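Local coordinates for Ctr9 protein (Myceliophthora thermophila, PDB 6AF0) that probably takes part in binding the RNA polymerase II complex and is built largely of helices, with tetratricopeptide repeats, at residues Lys118-Asn130 and Leu142-Leu156. Sequence-based numbering, arbitrary orientation.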
ATOM      1  N   LYS A 118       3.827  25.389 -39.360  1.00 96.41           N
ATOM      2  CA  LYS A 118       2.717  26.235 -38.996  1.00 91.32           C
ATOM      3  C   LYS A 118       3.232  27.587 -38.625  1.00 96.87           C
ATOM      4  O   LYS A 118       2.695  28.596 -39.062  1.00109.66           O
ATOM      5  CB  LYS A 118       1.987  25.715 -37.775  1.00 91.79           C
ATOM      6  CG  LYS A 118       1.800  24.222 -37.750  1.00 97.12           C
ATOM      7  CD  LYS A 118       0.531  23.828 -37.028  1.00 90.17           C
ATOM      8  CE  LYS A 118      -0.249  22.880 -37.909  1.00 87.08           C
ATOM      9  NZ  LYS A 118      -1.648  22.815 -37.447  1.00 89.76           N
ATOM     10  N   GLU A 119       4.263  27.615 -37.789  1.00 98.67           N
ATOM     11  CA  GLU A 119       4.778  28.892 -37.300  1.00105.26           C
ATOM     12  C   GLU A 119       5.344  29.739 -38.428  1.00 94.02           C
ATOM     13  O   GLU A 119       5.403  30.964 -38.328  1.00 97.61           O
ATOM     14  CB  GLU A 119       5.833  28.711 -36.209  1.00117.52           C
ATOM     15  CG  GLU A 119       6.033  29.969 -35.346  1.00131.72           C
ATOM     16  CD  GLU A 119       4.907  30.221 -34.331  1.00135.32           C
ATOM     17  OE1 GLU A 119       4.395  29.244 -33.736  1.00136.21           O
ATOM     18  OE2 GLU A 119       4.535  31.407 -34.112  1.00122.91           O
ATOM     19  N   TYR A 120       5.772  29.082 -39.491  1.00 85.98           N
ATOM     20  CA  TYR A 120       6.215  29.783 -40.679  1.00 94.28           C
ATOM     21  C   TYR A 120       5.082  30.594 -41.321  1.00 96.96           C
ATOM     22  O   TYR A 120       5.198  31.822 -41.487  1.00 97.42           O
ATOM     23  CB  TYR A 120       6.777  28.774 -41.668  1.00102.03           C
ATOM     24  CG  TYR A 120       7.166  29.366 -42.986  1.00101.13           C
ATOM     25  CD1 TYR A 120       8.292  30.171 -43.092  1.00100.20           C
ATOM     26  CD2 TYR A 120       6.416  29.115 -44.125  1.00 98.09           C
ATOM     27  CE1 TYR A 120       8.659  30.718 -44.299  1.00 98.67           C
ATOM     28  CE2 TYR A 120       6.775  29.662 -45.337  1.00101.68           C
ATOM     29  CZ  TYR A 120       7.899  30.455 -45.415  1.00 97.87           C
ATOM     30  OH  TYR A 120       8.251  30.996 -46.616  1.00 99.76           O
ATOM     31  N   TYR A 121       3.995  29.905 -41.668  1.00 93.95           N
ATOM     32  CA  TYR A 121       2.803  30.551 -42.245  1.00 92.33           C
ATOM     33  C   TYR A 121       2.175  31.590 -41.278  1.00 87.04           C
ATOM     34  O   TYR A 121       1.656  32.631 -41.699  1.00 85.32           O
ATOM     35  CB  TYR A 121       1.773  29.500 -42.671  1.00 89.07           C
ATOM     36  CG  TYR A 121       2.250  28.592 -43.779  1.00 91.08           C
ATOM     37  CD1 TYR A 121       2.603  29.106 -45.019  1.00 99.21           C
ATOM     38  CD2 TYR A 121       2.341  27.220 -43.596  1.00 91.11           C
ATOM     39  CE1 TYR A 121       3.045  28.277 -46.046  1.00 97.89           C
ATOM     40  CE2 TYR A 121       2.775  26.387 -44.616  1.00 96.64           C
ATOM     41  CZ  TYR A 121       3.129  26.919 -45.835  1.00 97.19           C
ATOM     42  OH  TYR A 121       3.559  26.075 -46.829  1.00103.52           O
ATOM     43  N   LEU A 122       2.244  31.309 -39.984  1.00 78.74           N
ATOM     44  CA  LEU A 122       1.717  32.229 -38.986  1.00 81.32           C
ATOM     45  C   LEU A 122       2.468  33.532 -39.031  1.00 87.09           C
ATOM     46  O   LEU A 122       1.877  34.582 -39.193  1.00 99.02           O
ATOM     47  CB  LEU A 122       1.770  31.624 -37.581  1.00 80.87           C
ATOM     48  CG  LEU A 122       0.450  31.020 -37.078  1.00 81.03           C
ATOM     49  CD1 LEU A 122      -0.137  29.998 -38.033  1.00 76.51           C
ATOM     50  CD2 LEU A 122       0.643  30.372 -35.727  1.00 86.28           C
ATOM     51  N   GLN A 123       3.782  33.454 -38.916  1.00 99.54           N
ATOM     52  CA  GLN A 123       4.622  34.635 -38.981  1.00 98.82           C
ATOM     53  C   GLN A 123       4.418  35.374 -40.304  1.00 93.20           C
ATOM     54  O   GLN A 123       4.329  36.595 -40.321  1.00 90.54           O
ATOM     55  CB  GLN A 123       6.077  34.242 -38.815  1.00107.55           C
ATOM     56  CG  GLN A 123       7.036  35.418 -38.699  1.00119.85           C
ATOM     57  CD  GLN A 123       8.504  35.009 -38.737  1.00131.96           C
ATOM     58  OE1 GLN A 123       9.368  35.776 -38.308  1.00131.98           O
ATOM     59  NE2 GLN A 123       8.801  33.800 -39.248  1.00134.66           N
ATOM     60  N   LEU A 124       4.327  34.645 -41.411  1.00 89.93           N
ATOM     61  CA  LEU A 124       4.054  35.297 -42.704  1.00 94.35           C
ATOM     62  C   LEU A 124       2.702  36.026 -42.720  1.00 97.23           C
ATOM     63  O   LEU A 124       2.567  37.122 -43.266  1.00 93.99           O
ATOM     64  CB  LEU A 124       4.106  34.292 -43.842  1.00 90.64           C
ATOM     65  CG  LEU A 124       5.494  33.802 -44.253  1.00 98.21           C
ATOM     66  CD1 LEU A 124       5.353  32.727 -45.321  1.00105.19           C
ATOM     67  CD2 LEU A 124       6.377  34.934 -44.763  1.00 94.94           C
ATOM     68  N   ALA A 125       1.702  35.397 -42.120  1.00 98.05           N
ATOM     69  CA  ALA A 125       0.389  35.996 -41.974  1.00 91.31           C
ATOM     70  C   ALA A 125       0.456  37.262 -41.138  1.00 84.40           C
ATOM     71  O   ALA A 125      -0.234  38.228 -41.427  1.00 82.32           O
ATOM     72  CB  ALA A 125      -0.567  35.005 -41.330  1.00 96.77           C
ATOM     73  N   THR A 126       1.266  37.246 -40.088  1.00 84.83           N
ATOM     74  CA  THR A 126       1.440  38.437 -39.241  1.00 89.97           C
ATOM     75  C   THR A 126       1.961  39.634 -40.073  1.00 94.75           C
ATOM     76  O   THR A 126       1.401  40.726 -39.987  1.00101.01           O
ATOM     77  CB  THR A 126       2.396  38.212 -38.043  1.00 84.21           C
ATOM     78  OG1 THR A 126       3.734  38.053 -38.521  1.00106.61           O
ATOM     79  CG2 THR A 126       2.023  37.001 -37.212  1.00 79.05           C
ATOM     80  N   GLN A 127       3.001  39.416 -40.888  1.00 93.64           N
ATOM     81  CA  GLN A 127       3.610  40.494 -41.704  1.00 90.18           C
ATOM     82  C   GLN A 127       2.603  41.072 -42.701  1.00 88.34           C
ATOM     83  O   GLN A 127       2.395  42.284 -42.737  1.00 93.11           O
ATOM     84  CB  GLN A 127       4.860  40.029 -42.469  1.00 95.66           C
ATOM     85  CG  GLN A 127       5.673  38.940 -41.782  1.00108.85           C
ATOM     86  CD  GLN A 127       6.984  38.634 -42.479  1.00120.60           C
ATOM     87  OE1 GLN A 127       7.314  39.234 -43.506  1.00122.55           O
ATOM     88  NE2 GLN A 127       7.737  37.682 -41.927  1.00127.86           N
ATOM     89  N   SER A 128       1.980  40.207 -43.503  1.00 83.36           N
ATOM     90  CA  SER A 128       0.947  40.631 -44.469  1.00 85.83           C
ATOM     91  C   SER A 128      -0.174  41.409 -43.793  1.00 84.29           C
ATOM     92  O   SER A 128      -0.586  42.483 -44.211  1.00 91.81           O
ATOM     93  CB  SER A 128       0.332  39.430 -45.175  1.00 84.48           C
ATOM     94  OG  SER A 128       1.336  38.641 -45.769  1.00 92.93           O
ATOM     95  N   LEU A 129      -0.677  40.836 -42.731  1.00 89.50           N
ATOM     96  CA  LEU A 129      -1.625  41.523 -41.877  1.00100.68           C
ATOM     97  C   LEU A 129      -1.160  42.903 -41.435  1.00101.50           C
ATOM     98  O   LEU A 129      -1.931  43.858 -41.456  1.00104.32           O
ATOM     99  CB  LEU A 129      -1.844  40.676 -40.647  1.00100.60           C
ATOM    100  CG  LEU A 129      -2.554  41.210 -39.409  1.00 96.72           C
ATOM    101  CD1 LEU A 129      -4.018  41.495 -39.686  1.00 88.99           C
ATOM    102  CD2 LEU A 129      -2.384  40.102 -38.390  1.00106.68           C
ATOM    103  N   ASN A 130       0.089  42.997 -41.004  1.00100.84           N
ATOM    104  CA  ASN A 130       0.664  44.289 -40.643  1.00 91.97           C
ATOM    105  C   ASN A 130       0.718  45.246 -41.831  1.00 87.50           C
ATOM    106  O   ASN A 130       0.361  46.412 -41.695  1.00 81.53           O
ATOM    107  CB  ASN A 130       2.022  44.107 -39.985  1.00 90.73           C
ATOM    108  CG  ASN A 130       1.885  43.677 -38.534  1.00 94.29           C
ATOM    109  OD1 ASN A 130       2.140  42.532 -38.180  1.00 99.55           O
ATOM    110  ND2 ASN A 130       1.442  44.592 -37.691  1.00 94.19           N
ATOM    111  N   LEU A 142      -9.733  42.572 -41.270  1.00 71.43           N
ATOM    112  CA  LEU A 142      -8.477  42.561 -40.547  1.00 76.95           C
ATOM    113  C   LEU A 142      -8.670  42.385 -39.048  1.00 78.19           C
ATOM    114  O   LEU A 142      -7.782  41.878 -38.369  1.00 81.33           O
ATOM    115  CB  LEU A 142      -7.688  43.844 -40.832  1.00 80.42           C
ATOM    116  CG  LEU A 142      -6.982  43.928 -42.187  1.00 79.98           C
ATOM    117  CD1 LEU A 142      -6.106  45.165 -42.197  1.00 81.10           C
ATOM    118  CD2 LEU A 142      -6.133  42.690 -42.441  1.00 80.67           C
ATOM    119  N   PHE A 143      -9.811  42.828 -38.529  1.00 77.85           N
ATOM    120  CA  PHE A 143     -10.154  42.568 -37.139  1.00 76.04           C
ATOM    121  C   PHE A 143     -10.401  41.090 -36.942  1.00 73.72           C
ATOM    122  O   PHE A 143      -9.946  40.515 -35.961  1.00 88.67           O
ATOM    123  CB  PHE A 143     -11.406  43.317 -36.716  1.00 77.42           C
ATOM    124  CG  PHE A 143     -11.263  44.810 -36.697  1.00 81.46           C
ATOM    125  CD1 PHE A 143     -10.132  45.428 -36.162  1.00 86.72           C
ATOM    126  CD2 PHE A 143     -12.292  45.606 -37.174  1.00 84.63           C
ATOM    127  CE1 PHE A 143     -10.022  46.811 -36.146  1.00 87.87           C
ATOM    128  CE2 PHE A 143     -12.187  46.981 -37.162  1.00 86.16           C
ATOM    129  CZ  PHE A 143     -11.060  47.586 -36.643  1.00 89.74           C
ATOM    130  N   LEU A 144     -11.147  40.491 -37.861  1.00 68.04           N
ATOM    131  CA  LEU A 144     -11.292  39.047 -37.888  1.00 66.88           C
ATOM    132  C   LEU A 144      -9.947  38.343 -37.916  1.00 67.93           C
ATOM    133  O   LEU A 144      -9.666  37.515 -37.029  1.00 65.60           O
ATOM    134  CB  LEU A 144     -12.122  38.583 -39.087  1.00 69.43           C
ATOM    135  CG  LEU A 144     -13.556  38.153 -38.793  1.00 71.86           C
ATOM    136  CD1 LEU A 144     -14.164  37.479 -40.008  1.00 71.07           C
ATOM    137  CD2 LEU A 144     -13.658  37.217 -37.604  1.00 69.55           C
ATOM    138  N   ALA A 145      -9.145  38.679 -38.934  1.00 68.78           N
ATOM    139  CA  ALA A 145      -7.807  38.106 -39.157  1.00 71.99           C
ATOM    140  C   ALA A 145      -6.958  38.114 -37.893  1.00 73.74           C
ATOM    141  O   ALA A 145      -6.281  37.141 -37.603  1.00 78.79           O
ATOM    142  CB  ALA A 145      -7.086  38.861 -40.270  1.00 74.64           C
ATOM    143  N   ARG A 146      -6.996  39.215 -37.149  1.00 77.99           N
ATOM    144  CA  ARG A 146      -6.263  39.316 -35.893  1.00 88.21           C
ATOM    145  C   ARG A 146      -6.730  38.297 -34.895  1.00 88.15           C
ATOM    146  O   ARG A 146      -5.936  37.592 -34.289  1.00 80.33           O
ATOM    147  CB  ARG A 146      -6.428  40.701 -35.281  1.00102.56           C
ATOM    148  CG  ARG A 146      -5.692  41.781 -36.040  1.00123.93           C
ATOM    149  CD  ARG A 146      -4.228  41.430 -36.163  1.00132.53           C
ATOM    150  NE  ARG A 146      -3.521  41.539 -34.896  1.00135.98           N
ATOM    151  CZ  ARG A 146      -2.527  42.392 -34.665  1.00138.71           C
ATOM    152  NH1 ARG A 146      -2.105  43.222 -35.625  1.00123.12           N
ATOM    153  NH2 ARG A 146      -1.947  42.412 -33.469  1.00147.47           N
ATOM    154  N   GLY A 147      -8.034  38.238 -34.710  1.00 90.53           N
ATOM    155  CA  GLY A 147      -8.601  37.250 -33.820  1.00 90.83           C
ATOM    156  C   GLY A 147      -8.080  35.876 -34.186  1.00 80.10           C
ATOM    157  O   GLY A 147      -7.438  35.194 -33.366  1.00 70.33           O
ATOM    158  N   VAL A 148      -8.328  35.494 -35.434  1.00 66.72           N
ATOM    159  CA  VAL A 148      -8.057  34.135 -35.858  1.00 64.27           C
ATOM    160  C   VAL A 148      -6.587  33.821 -35.639  1.00 67.64           C
ATOM    161  O   VAL A 148      -6.237  32.786 -35.078  1.00 72.30           O
ATOM    162  CB  VAL A 148      -8.449  33.918 -37.314  1.00 56.44           C
ATOM    163  CG1 VAL A 148      -8.047  32.535 -37.769  1.00 56.97           C
ATOM    164  CG2 VAL A 148      -9.940  34.086 -37.463  1.00 57.78           C
ATOM    165  N   LEU A 149      -5.740  34.741 -36.067  1.00 69.34           N
ATOM    166  CA  LEU A 149      -4.310  34.561 -35.970  1.00 70.93           C
ATOM    167  C   LEU A 149      -3.961  34.305 -34.534  1.00 68.05           C
ATOM    168  O   LEU A 149      -3.264  33.361 -34.203  1.00 72.93           O
ATOM    169  CB  LEU A 149      -3.581  35.818 -36.448  1.00 75.74           C
ATOM    170  CG  LEU A 149      -2.049  35.790 -36.467  1.00 72.83           C
ATOM    171  CD1 LEU A 149      -1.548  35.114 -37.725  1.00 73.68           C
ATOM    172  CD2 LEU A 149      -1.514  37.206 -36.392  1.00 79.59           C
ATOM    173  N   ILE A 150      -4.462  35.153 -33.668  1.00 70.08           N
ATOM    174  CA  ILE A 150      -4.091  35.064 -32.283  1.00 71.00           C
ATOM    175  C   ILE A 150      -4.493  33.690 -31.750  1.00 72.80           C
ATOM    176  O   ILE A 150      -3.709  33.036 -31.057  1.00 71.54           O
ATOM    177  CB  ILE A 150      -4.689  36.228 -31.466  1.00 72.92           C
ATOM    178  CG1 ILE A 150      -4.106  37.570 -31.954  1.00 69.30           C
ATOM    179  CG2 ILE A 150      -4.390  36.056 -29.976  1.00 72.49           C
ATOM    180  CD1 ILE A 150      -4.712  38.787 -31.298  1.00 68.75           C
ATOM    181  N   LEU A 151      -5.687  33.233 -32.104  1.00 71.44           N
ATOM    182  CA  LEU A 151      -6.128  31.884 -31.715  1.00 70.45           C
ATOM    183  C   LEU A 151      -5.165  30.795 -32.186  1.00 69.41           C
ATOM    184  O   LEU A 151      -4.665  29.997 -31.395  1.00 80.52           O
ATOM    185  CB  LEU A 151      -7.515  31.566 -32.284  1.00 73.36           C
ATOM    186  CG  LEU A 151      -8.757  32.231 -31.655  1.00 70.80           C
ATOM    187  CD1 LEU A 151      -9.986  31.774 -32.418  1.00 65.60           C
ATOM    188  CD2 LEU A 151      -8.920  31.967 -30.159  1.00 62.54           C
ATOM    189  N   LEU A 152      -4.908  30.765 -33.481  1.00 61.64           N
ATOM    190  CA  LEU A 152      -3.972  29.811 -34.044  1.00 63.94           C
ATOM    191  C   LEU A 152      -2.573  29.842 -33.415  1.00 69.88           C
ATOM    192  O   LEU A 152      -1.911  28.815 -33.318  1.00 83.83           O
ATOM    193  CB  LEU A 152      -3.842  30.047 -35.535  1.00 63.42           C
ATOM    194  CG  LEU A 152      -5.100  29.895 -36.380  1.00 61.03           C
ATOM    195  CD1 LEU A 152      -4.787  30.306 -37.792  1.00 69.56           C
ATOM    196  CD2 LEU A 152      -5.574  28.470 -36.397  1.00 63.10           C
ATOM    197  N   LYS A 153      -2.113  31.014 -33.020  1.00 73.95           N
ATOM    198  CA  LYS A 153      -0.819  31.138 -32.362  1.00 77.10           C
ATOM    199  C   LYS A 153      -0.966  30.685 -30.913  1.00 80.38           C
ATOM    200  O   LYS A 153      -0.097  30.025 -30.370  1.00 93.73           O
ATOM    201  CB  LYS A 153      -0.309  32.590 -32.439  1.00 81.53           C
ATOM    202  CG  LYS A 153       1.174  32.740 -32.811  1.00 90.76           C
ATOM    203  CD  LYS A 153       1.503  34.055 -33.529  1.00 90.83           C
ATOM    204  CE  LYS A 153       0.956  35.258 -32.772  1.00 90.90           C
ATOM    205  NZ  LYS A 153       1.350  36.563 -33.369  1.00 85.18           N
ATOM    206  N   ALA A 154      -2.081  31.032 -30.289  1.00 81.81           N
ATOM    207  CA  ALA A 154      -2.280  30.743 -28.875  1.00 82.86           C
ATOM    208  C   ALA A 154      -2.341  29.262 -28.600  1.00 80.13           C
ATOM    209  O   ALA A 154      -1.863  28.820 -27.560  1.00 83.24           O
ATOM    210  CB  ALA A 154      -3.549  31.396 -28.370  1.00 84.98           C
ATOM    211  N   SER A 155      -2.946  28.504 -29.515  1.00 75.91           N
ATOM    212  CA  SER A 155      -3.049  27.043 -29.363  1.00 71.79           C
ATOM    213  C   SER A 155      -1.677  26.334 -29.401  1.00 74.95           C
ATOM    214  O   SER A 155      -1.486  25.278 -28.780  1.00 66.14           O
ATOM    215  CB  SER A 155      -3.968  26.456 -30.427  1.00 65.17           C
ATOM    216  OG  SER A 155      -4.080  25.042 -30.290  1.00 60.94           O
ATOM    217  N   LEU A 156      -0.721  26.936 -30.107  1.00 79.45           N
ATOM    218  CA  LEU A 156       0.650  26.418 -30.168  1.00 82.78           C
ATOM    219  C   LEU A 156       1.509  26.662 -28.918  1.00 86.84           C
ATOM    220  O   LEU A 156       2.613  26.134 -28.819  1.00 88.75           O
ATOM    221  CB  LEU A 156       1.363  26.995 -31.379  1.00 82.67           C
ATOM    222  CG  LEU A 156       0.815  26.531 -32.725  1.00 90.59           C
ATOM    223  CD1 LEU A 156       1.493  27.258 -33.885  1.00 90.16           C
ATOM    224  CD2 LEU A 156       0.996  25.027 -32.869  1.00 94.31           C
TER
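Leu129 and Leu149 interlock the two helices of an antiparallel hairpin, each a knob in a hole of the other helix. Segments 118-130 and 142-155 run at 153° with their axes 10.7 Å apart at closest approach. Leu129 fills the hollow made by Leu142, Ala145, Arg146 and Leu149. Its CG stands anti to the backbone N (chi1 167°), which directs the fork across the interface: CD1 lies 3.7 Å from Leu142 CD2, the two side chains lying alongside and pointing opposite ways, while CD2 turns to Leu149 CD2 at 3.6 Å. The bent aliphatic part of Arg146 runs roughly perpendicular to Leu129 and walls this hole. Cut back to an alanine, Leu129 would probably leave the hollow between Leu142, Ala145 and Leu149 unfilled. In return, Leu149 enters the hole bounded by Leu122, Ala125, Thr126 and Leu129. Its CD1 sits 3.7 Å from Ala125 CB, the low floor of that hole, and its CD2 3.6 Å from Thr126 CG2. Toward the other end, Leu122 and Leu156 meet tip to tip, CD2 to CD1 at 3.7 Å, and the same Leu122 CD2 rests 3.7 Å from Lys153 CA. Glu119 edges this end: its OE2 is near the Lys153 methylenes but 6.1 Å from Lys153 NZ, so the opposite charges are not in contact and any attraction is probably weak. The paired helices belong to a largely helical array of antiparallel hairpins, resembling that of TPR proteins. Helix 82-101 packs on Leu122 and Ser128, helix 168-188 on Phe143, Leu144 and Ile150, and helix 193-205 on Leu144 and Leu151; the chain of another protein touches Leu144, Val148, Leu152 and Ser155.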